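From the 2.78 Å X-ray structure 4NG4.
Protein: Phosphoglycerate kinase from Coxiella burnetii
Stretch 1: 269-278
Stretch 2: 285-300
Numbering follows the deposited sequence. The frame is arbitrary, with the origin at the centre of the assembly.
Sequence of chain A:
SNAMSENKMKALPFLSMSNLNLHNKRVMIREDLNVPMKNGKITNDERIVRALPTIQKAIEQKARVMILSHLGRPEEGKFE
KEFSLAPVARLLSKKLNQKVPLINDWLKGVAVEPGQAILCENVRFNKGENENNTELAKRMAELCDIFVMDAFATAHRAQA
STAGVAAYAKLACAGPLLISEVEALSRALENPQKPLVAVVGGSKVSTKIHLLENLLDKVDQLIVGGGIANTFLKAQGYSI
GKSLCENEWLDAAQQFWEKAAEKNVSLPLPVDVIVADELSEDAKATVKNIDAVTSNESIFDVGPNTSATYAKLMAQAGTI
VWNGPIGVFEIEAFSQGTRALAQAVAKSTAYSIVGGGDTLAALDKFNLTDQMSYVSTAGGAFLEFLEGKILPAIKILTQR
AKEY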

ATOM      1  N   LEU A 269      13.852 -14.271  16.078  1.00 22.50           N
ATOM      2  CA  LEU A 269      14.258 -14.733  14.759  1.00 21.65           C
ATOM      3  C   LEU A 269      13.857 -16.190  14.602  1.00 22.04           C
ATOM      4  O   LEU A 269      13.543 -16.837  15.579  1.00 22.91           O
ATOM      5  N   PRO A 270      13.860 -16.710  13.365  1.00 22.04           N
ATOM      6  CA  PRO A 270      13.576 -18.140  13.147  1.00 22.75           C
ATOM      7  C   PRO A 270      14.519 -19.023  13.932  1.00 23.55           C
ATOM      8  O   PRO A 270      15.735 -18.859  13.790  1.00 23.80           O
ATOM      9  N   VAL A 271      13.979 -19.930  14.754  1.00 24.56           N
ATOM     10  CA  VAL A 271      14.816 -20.944  15.436  1.00 25.57           C
ATOM     11  C   VAL A 271      14.845 -22.269  14.648  1.00 26.32           C
ATOM     12  O   VAL A 271      15.834 -23.003  14.697  1.00 27.34           O
ATOM     13  N   ASP A 272      13.767 -22.566  13.925  1.00 26.38           N
ATOM     14  CA  ASP A 272      13.744 -23.691  12.984  1.00 27.15           C
ATOM     15  C   ASP A 272      13.228 -23.258  11.601  1.00 26.15           C
ATOM     16  O   ASP A 272      12.414 -22.343  11.502  1.00 25.58           O
ATOM     17  N   VAL A 273      13.718 -23.919  10.549  1.00 26.38           N
ATOM     18  CA  VAL A 273      13.432 -23.554   9.145  1.00 25.39           C
ATOM     19  C   VAL A 273      13.260 -24.795   8.273  1.00 26.58           C
ATOM     20  O   VAL A 273      13.673 -25.884   8.658  1.00 27.68           O
ATOM     21  N   ILE A 274      12.661 -24.651   7.098  1.00 26.22           N
ATOM     22  CA  ILE A 274      12.652 -25.776   6.172  1.00 27.85           C
ATOM     23  C   ILE A 274      13.532 -25.494   4.974  1.00 26.87           C
ATOM     24  O   ILE A 274      13.393 -24.475   4.306  1.00 25.55           O
ATOM     25  N   VAL A 275      14.437 -26.427   4.714  1.00 27.69           N
ATOM     26  CA  VAL A 275      15.484 -26.251   3.728  1.00 27.29           C
ATOM     27  C   VAL A 275      15.400 -27.319   2.660  1.00 29.05           C
ATOM     28  O   VAL A 275      14.864 -28.394   2.880  1.00 30.94           O
ATOM     29  N   ALA A 276      15.925 -26.991   1.491  1.00 29.11           N
ATOM     30  CA  ALA A 276      16.040 -27.914   0.377  1.00 31.14           C
ATOM     31  C   ALA A 276      17.263 -27.471  -0.400  1.00 31.07           C
ATOM     32  O   ALA A 276      17.762 -26.364  -0.189  1.00 29.09           O
ATOM     33  N   ASP A 277      17.749 -28.328  -1.291  1.00 33.45           N
ATOM     34  CA  ASP A 277      18.928 -28.000  -2.085  1.00 34.06           C
ATOM     35  C   ASP A 277      18.580 -27.549  -3.513  1.00 34.84           C
ATOM     36  O   ASP A 277      19.471 -27.371  -4.350  1.00 35.56           O
ATOM     37  N   GLU A 278      17.282 -27.368  -3.779  1.00 35.10           N
ATOM     38  CA  GLU A 278      16.791 -26.793  -5.036  1.00 35.61           C
ATOM     39  C   GLU A 278      15.357 -26.339  -4.790  1.00 34.83           C
ATOM     40  O   GLU A 278      14.625 -27.023  -4.078  1.00 35.32           O
ATOM     41  N   ALA A 285      12.227 -31.542   1.107  1.00 40.00           N
ATOM     42  CA  ALA A 285      12.096 -30.471   2.102  1.00 37.47           C
ATOM     43  C   ALA A 285      12.439 -31.100   3.440  1.00 37.94           C
ATOM     44  O   ALA A 285      11.939 -32.190   3.755  1.00 40.04           O
ATOM     45  N   THR A 286      13.304 -30.430   4.207  1.00 36.00           N
ATOM     46  CA  THR A 286      13.788 -30.947   5.493  1.00 36.26           C
ATOM     47  C   THR A 286      13.698 -29.915   6.601  1.00 34.30           C
ATOM     48  O   THR A 286      14.254 -28.829   6.478  1.00 32.45           O
ATOM     49  N   VAL A 287      13.018 -30.264   7.690  1.00 35.36           N
ATOM     50  CA  VAL A 287      12.875 -29.361   8.835  1.00 34.03           C
ATOM     51  C   VAL A 287      14.104 -29.492   9.735  1.00 34.10           C
ATOM     52  O   VAL A 287      14.521 -30.593  10.086  1.00 36.15           O
ATOM     53  N   LYS A 288      14.672 -28.345  10.095  1.00 32.41           N
ATOM     54  CA  LYS A 288      16.004 -28.265  10.673  1.00 32.11           C
ATOM     55  C   LYS A 288      16.058 -27.204  11.744  1.00 31.02           C
ATOM     56  O   LYS A 288      15.305 -26.225  11.724  1.00 29.25           O
ATOM     57  N   ASN A 289      16.983 -27.394  12.673  1.00 31.99           N
ATOM     58  CA  ASN A 289      17.379 -26.315  13.538  1.00 31.22           C
ATOM     59  C   ASN A 289      18.353 -25.439  12.766  1.00 30.02           C
ATOM     60  O   ASN A 289      19.225 -25.928  12.017  1.00 30.28           O
ATOM     61  N   ILE A 290      18.202 -24.140  12.949  1.00 28.61           N
ATOM     62  CA  ILE A 290      19.130 -23.179  12.397  1.00 27.76           C
ATOM     63  C   ILE A 290      20.607 -23.628  12.539  1.00 28.69           C
ATOM     64  O   ILE A 290      21.418 -23.365  11.648  1.00 28.72           O
ATOM     65  N   ASP A 291      20.943 -24.313  13.638  1.00 29.91           N
ATOM     66  CA  ASP A 291      22.261 -24.950  13.818  1.00 31.11           C
ATOM     67  C   ASP A 291      22.696 -25.741  12.595  1.00 30.89           C
ATOM     68  O   ASP A 291      23.838 -25.655  12.159  1.00 30.66           O
ATOM     69  N   ALA A 292      21.762 -26.539  12.078  1.00 30.98           N
ATOM     70  CA  ALA A 292      22.087 -27.690  11.230  1.00 31.79           C
ATOM     71  C   ALA A 292      22.104 -27.407   9.728  1.00 30.57           C
ATOM     72  O   ALA A 292      22.293 -28.341   8.961  1.00 31.91           O
ATOM     73  N   VAL A 293      21.954 -26.143   9.319  1.00 28.22           N
ATOM     74  CA  VAL A 293      21.959 -25.778   7.898  1.00 27.41           C
ATOM     75  C   VAL A 293      23.364 -25.945   7.295  1.00 28.25           C
ATOM     76  O   VAL A 293      24.295 -25.236   7.679  1.00 27.77           O
ATOM     77  N   THR A 294      23.491 -26.874   6.342  1.00 29.55           N
ATOM     78  CA  THR A 294      24.767 -27.178   5.701  1.00 30.46           C
ATOM     79  C   THR A 294      25.024 -26.205   4.539  1.00 29.69           C
ATOM     80  O   THR A 294      24.227 -25.303   4.287  1.00 28.11           O
ATOM     81  N   SER A 295      26.138 -26.380   3.835  1.00 30.78           N
ATOM     82  CA  SER A 295      26.669 -25.319   2.986  1.00 30.15           C
ATOM     83  C   SER A 295      26.009 -25.153   1.620  1.00 30.05           C
ATOM     84  O   SER A 295      26.248 -24.148   0.955  1.00 29.64           O
ATOM     85  N   ASN A 296      25.202 -26.104   1.178  1.00 30.94           N
ATOM     86  CA  ASN A 296      24.450 -25.887  -0.068  1.00 31.37           C
ATOM     87  C   ASN A 296      22.987 -26.249   0.057  1.00 30.81           C
ATOM     88  O   ASN A 296      22.424 -26.912  -0.808  1.00 31.70           O
ATOM     89  N   GLU A 297      22.404 -25.788   1.160  1.00 29.41           N
ATOM     90  CA  GLU A 297      20.967 -25.733   1.364  1.00 28.85           C
ATOM     91  C   GLU A 297      20.568 -24.271   1.477  1.00 26.83           C
ATOM     92  O   GLU A 297      21.417 -23.409   1.672  1.00 25.89           O
ATOM     93  N   SER A 298      19.273 -23.994   1.367  1.00 26.24           N
ATOM     94  CA  SER A 298      18.771 -22.631   1.499  1.00 24.66           C
ATOM     95  C   SER A 298      17.496 -22.673   2.319  1.00 24.39           C
ATOM     96  O   SER A 298      16.743 -23.649   2.252  1.00 25.55           O
ATOM     97  N   ILE A 299      17.247 -21.612   3.077  1.00 23.05           N
ATOM     98  CA  ILE A 299      16.031 -21.511   3.880  1.00 22.83           C
ATOM     99  C   ILE A 299      14.881 -20.956   3.046  1.00 22.92           C
ATOM    100  O   ILE A 299      14.970 -19.852   2.533  1.00 22.63           O
ATOM    101  N   PHE A 300      13.800 -21.729   2.924  1.00 24.19           N
ATOM    102  CA  PHE A 300      12.609 -21.315   2.178  1.00 24.40           C
ATOM    103  C   PHE A 300      11.354 -21.098   3.038  1.00 24.38           C
ATOM    104  O   PHE A 300      10.326 -20.629   2.548  1.00 24.26           O
TER

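Stretch 2 meets the strand 272-276 twice, first through 286-289 and then through 298-300, both running antiparallel to it in sense, so the central strand must serve two neighbours at once. Ala285 opens the contact: its CB lies 3.4 Å from CD1 of Ile274 (chi1 t, chi2 off-rotamer at 145°), whose end comes nearer to stretch 2 than its CA-to-CB direction suggests. Thr286 (m) fixes the register by backbone, its N donating to Val275 O at 2.9 Å, while its side chain shares a sheet face with Val275. Val287 (t) lies on the other face and brings CG2 to 3.8 Å from Ile274 CD1, so the isoleucine tip rests against Ala285 and Val287 together.

Lys288 (m, then t throughout) starts beside Val273 on the sheet, and its CD passes 3.9 Å from Val275 CG2 before the chain leads away. Its NZ ends in a salt bridge to Glu297 OE1 at 2.8 Å and also donates to Ala292 O at 2.8 Å; aliphatic length packs, and the charge is settled within stretch 2. Asn289 (t) stays exposed, on the face it shares with Asp272, and its OD1 accepts from Asp291 N at 3.2 Å. Ile290 (t, t) anchors the turn: its N donates to Val271 O at 3.2 Å, and its CD1 reaches 3.8 Å from Pro270 O.

Val293 (t) bridges two valines, its CG2 4.2 Å from both Val273 CG2 and Val275 CG1. Glu297 (m, t) is held by Lys288 and by Thr294 N, and its OE2 presses to 2.9 Å from Val275 CG2, a tight contact. Ser298 contributes mainly backbone, N to Ala276 O at 3.2 Å. Ile299 (m, t) sets CG2 3.4 Å from Val273 CG1 and CG1 4.2 Å from Val275 CG1. Phe300 (m) closes the contact: Ala276 CB meets its ring edge, 3.7 Å from CE2.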

ATOM      1  CB  LEU A 269      15.766 -14.578  14.601  1.00 21.54           C
ATOM      2  CG  LEU A 269      16.309 -13.215  14.171  1.00 20.99           C
ATOM      3  CD1 LEU A 269      15.503 -12.059  14.728  1.00 20.80           C
ATOM      4  CD2 LEU A 269      17.765 -13.143  14.592  1.00 20.38           C
ATOM      5  CB  PRO A 270      13.821 -18.324  11.644  1.00 22.05           C
ATOM      6  CG  PRO A 270      13.578 -16.965  11.045  1.00 21.14           C
ATOM      7  CD  PRO A 270      14.015 -15.973  12.094  1.00 21.19           C
ATOM      8  CB  VAL A 271      14.399 -21.190  16.899  1.00 26.63           C
ATOM      9  CG1 VAL A 271      14.130 -19.883  17.605  1.00 25.42           C
ATOM     10  CG2 VAL A 271      13.184 -22.073  16.959  1.00 28.52           C
ATOM     11  CB  ASP A 272      12.942 -24.887  13.547  1.00 29.07           C
ATOM     12  CG  ASP A 272      11.490 -24.543  13.922  1.00 29.36           C
ATOM     13  OD1 ASP A 272      11.045 -23.386  13.769  1.00 28.67           O
ATOM     14  OD2 ASP A 272      10.786 -25.467  14.376  1.00 30.33           O
ATOM     15  CB  VAL A 273      14.596 -22.729   8.527  1.00 24.21           C
ATOM     16  CG1 VAL A 273      14.689 -21.345   9.153  1.00 22.70           C
ATOM     17  CG2 VAL A 273      15.910 -23.468   8.677  1.00 24.64           C
ATOM     18  CB  ILE A 274      11.249 -26.192   5.718  1.00 29.32           C
ATOM     19  CG1 ILE A 274      11.325 -27.463   4.871  1.00 31.76           C
ATOM     20  CG2 ILE A 274      10.616 -25.121   4.898  1.00 29.28           C
ATOM     21  CD1 ILE A 274      10.128 -28.409   5.081  1.00 36.20           C
ATOM     22  CB  VAL A 275      16.906 -26.287   4.378  1.00 26.84           C
ATOM     23  CG1 VAL A 275      16.987 -25.354   5.564  1.00 25.19           C
ATOM     24  CG2 VAL A 275      17.283 -27.683   4.824  1.00 28.56           C
ATOM     25  CB  ALA A 276      14.809 -27.856  -0.495  1.00 31.80           C
ATOM     26  CB  ASP A 277      19.934 -29.160  -2.070  1.00 35.98           C
ATOM     27  CG  ASP A 277      19.569 -30.289  -3.017  1.00 39.83           C
ATOM     28  OD1 ASP A 277      18.374 -30.413  -3.381  1.00 41.49           O
ATOM     29  OD2 ASP A 277      20.497 -31.056  -3.387  1.00 42.60           O
ATOM     30  CB  GLU A 278      16.884 -27.809  -6.202  1.00 38.56           C
ATOM     31  CG  GLU A 278      15.730 -28.819  -6.312  1.00 41.00           C
ATOM     32  CD  GLU A 278      15.999 -29.948  -7.295  1.00 45.04           C
ATOM     33  OE1 GLU A 278      17.183 -30.176  -7.632  1.00 46.05           O
ATOM     34  OE2 GLU A 278      15.015 -30.612  -7.721  1.00 47.04           O
ATOM     35  CB  ALA A 285      10.685 -29.892   2.113  1.00 36.98           C
ATOM     36  CB  THR A 286      15.244 -31.362   5.385  1.00 36.44           C
ATOM     37  OG1 THR A 286      15.379 -32.294   4.309  1.00 38.80           O
ATOM     38  CG2 THR A 286      15.724 -31.988   6.697  1.00 36.85           C
ATOM     39  CB  VAL A 287      11.580 -29.618   9.629  1.00 35.13           C
ATOM     40  CG1 VAL A 287      11.488 -28.650  10.812  1.00 33.34           C
ATOM     41  CG2 VAL A 287      10.372 -29.475   8.710  1.00 34.76           C
ATOM     42  CB  LYS A 288      17.027 -27.867   9.602  1.00 31.03           C
ATOM     43  CG  LYS A 288      17.497 -28.996   8.702  1.00 33.08           C
ATOM     44  CD  LYS A 288      18.919 -28.757   8.175  1.00 32.22           C
ATOM     45  CE  LYS A 288      19.403 -29.945   7.373  1.00 34.04           C
ATOM     46  NZ  LYS A 288      20.877 -29.983   7.207  1.00 34.98           N
ATOM     47  CB  ASN A 289      18.039 -26.839  14.811  1.00 32.96           C
ATOM     48  CG  ASN A 289      18.063 -25.800  15.928  1.00 32.64           C
ATOM     49  OD1 ASN A 289      18.605 -24.690  15.768  1.00 31.03           O
ATOM     50  ND2 ASN A 289      17.473 -26.158  17.074  1.00 33.92           N
ATOM     51  CB  ILE A 290      18.851 -21.819  13.053  1.00 27.13           C
ATOM     52  CG1 ILE A 290      19.759 -20.727  12.508  1.00 27.21           C
ATOM     53  CG2 ILE A 290      18.959 -21.912  14.581  1.00 28.35           C
ATOM     54  CD1 ILE A 290      19.465 -19.381  13.159  1.00 29.03           C
ATOM     55  CB  ASP A 291      22.239 -25.969  14.977  1.00 33.51           C
ATOM     56  CG  ASP A 291      21.838 -25.366  16.313  1.00 35.76           C
ATOM     57  OD1 ASP A 291      22.185 -24.196  16.596  1.00 36.94           O
ATOM     58  OD2 ASP A 291      21.187 -26.090  17.101  1.00 40.19           O
ATOM     59  CB  ALA A 292      21.131 -28.841  11.533  1.00 33.17           C
ATOM     60  CB  VAL A 293      21.464 -24.318   7.650  1.00 25.48           C
ATOM     61  CG1 VAL A 293      21.489 -23.980   6.161  1.00 24.65           C
ATOM     62  CG2 VAL A 293      20.052 -24.120   8.194  1.00 24.74           C
ATOM     63  CB  THR A 294      24.818 -28.656   5.245  1.00 32.65           C
ATOM     64  OG1 THR A 294      23.880 -28.891   4.183  1.00 32.66           O
ATOM     65  CG2 THR A 294      24.500 -29.574   6.427  1.00 33.48           C
ATOM     66  CB  SER A 295      28.180 -25.471   2.811  1.00 31.45           C
ATOM     67  OG  SER A 295      28.499 -26.477   1.865  1.00 33.56           O
ATOM     68  CB  ASN A 296      25.108 -26.576  -1.279  1.00 33.50           C
ATOM     69  CG  ASN A 296      25.239 -28.057  -1.108  1.00 35.95           C
ATOM     70  OD1 ASN A 296      25.063 -28.585  -0.012  1.00 37.35           O
ATOM     71  ND2 ASN A 296      25.555 -28.746  -2.197  1.00 38.85           N
ATOM     72  CB  GLU A 297      20.585 -26.422   2.663  1.00 29.03           C
ATOM     73  CG  GLU A 297      20.941 -27.870   2.737  1.00 31.53           C
ATOM     74  CD  GLU A 297      20.466 -28.504   4.038  1.00 32.91           C
ATOM     75  OE1 GLU A 297      21.009 -28.168   5.130  1.00 31.97           O
ATOM     76  OE2 GLU A 297      19.549 -29.341   3.952  1.00 34.15           O
ATOM     77  CB  SER A 298      18.466 -22.028   0.119  1.00 24.87           C
ATOM     78  OG  SER A 298      19.446 -22.354  -0.846  1.00 25.06           O
ATOM     79  CB  ILE A 299      16.245 -20.607   5.095  1.00 21.74           C
ATOM     80  CG1 ILE A 299      17.347 -21.200   6.002  1.00 21.86           C
ATOM     81  CG2 ILE A 299      14.936 -20.442   5.872  1.00 21.42           C
ATOM     82  CD1 ILE A 299      17.740 -20.306   7.180  1.00 19.44           C
ATOM     83  CB  PHE A 300      12.295 -22.353   1.109  1.00 26.15           C
ATOM     84  CG  PHE A 300      13.435 -22.618   0.152  1.00 26.47           C
ATOM     85  CD1 PHE A 300      14.088 -21.580  -0.477  1.00 25.61           C
ATOM     86  CD2 PHE A 300      13.832 -23.909  -0.127  1.00 28.09           C
ATOM     87  CE1 PHE A 300      15.112 -21.822  -1.367  1.00 26.50           C
ATOM     88  CE2 PHE A 300      14.851 -24.156  -1.009  1.00 29.05           C
ATOM     89  CZ  PHE A 300      15.494 -23.105  -1.633  1.00 28.41           C
TER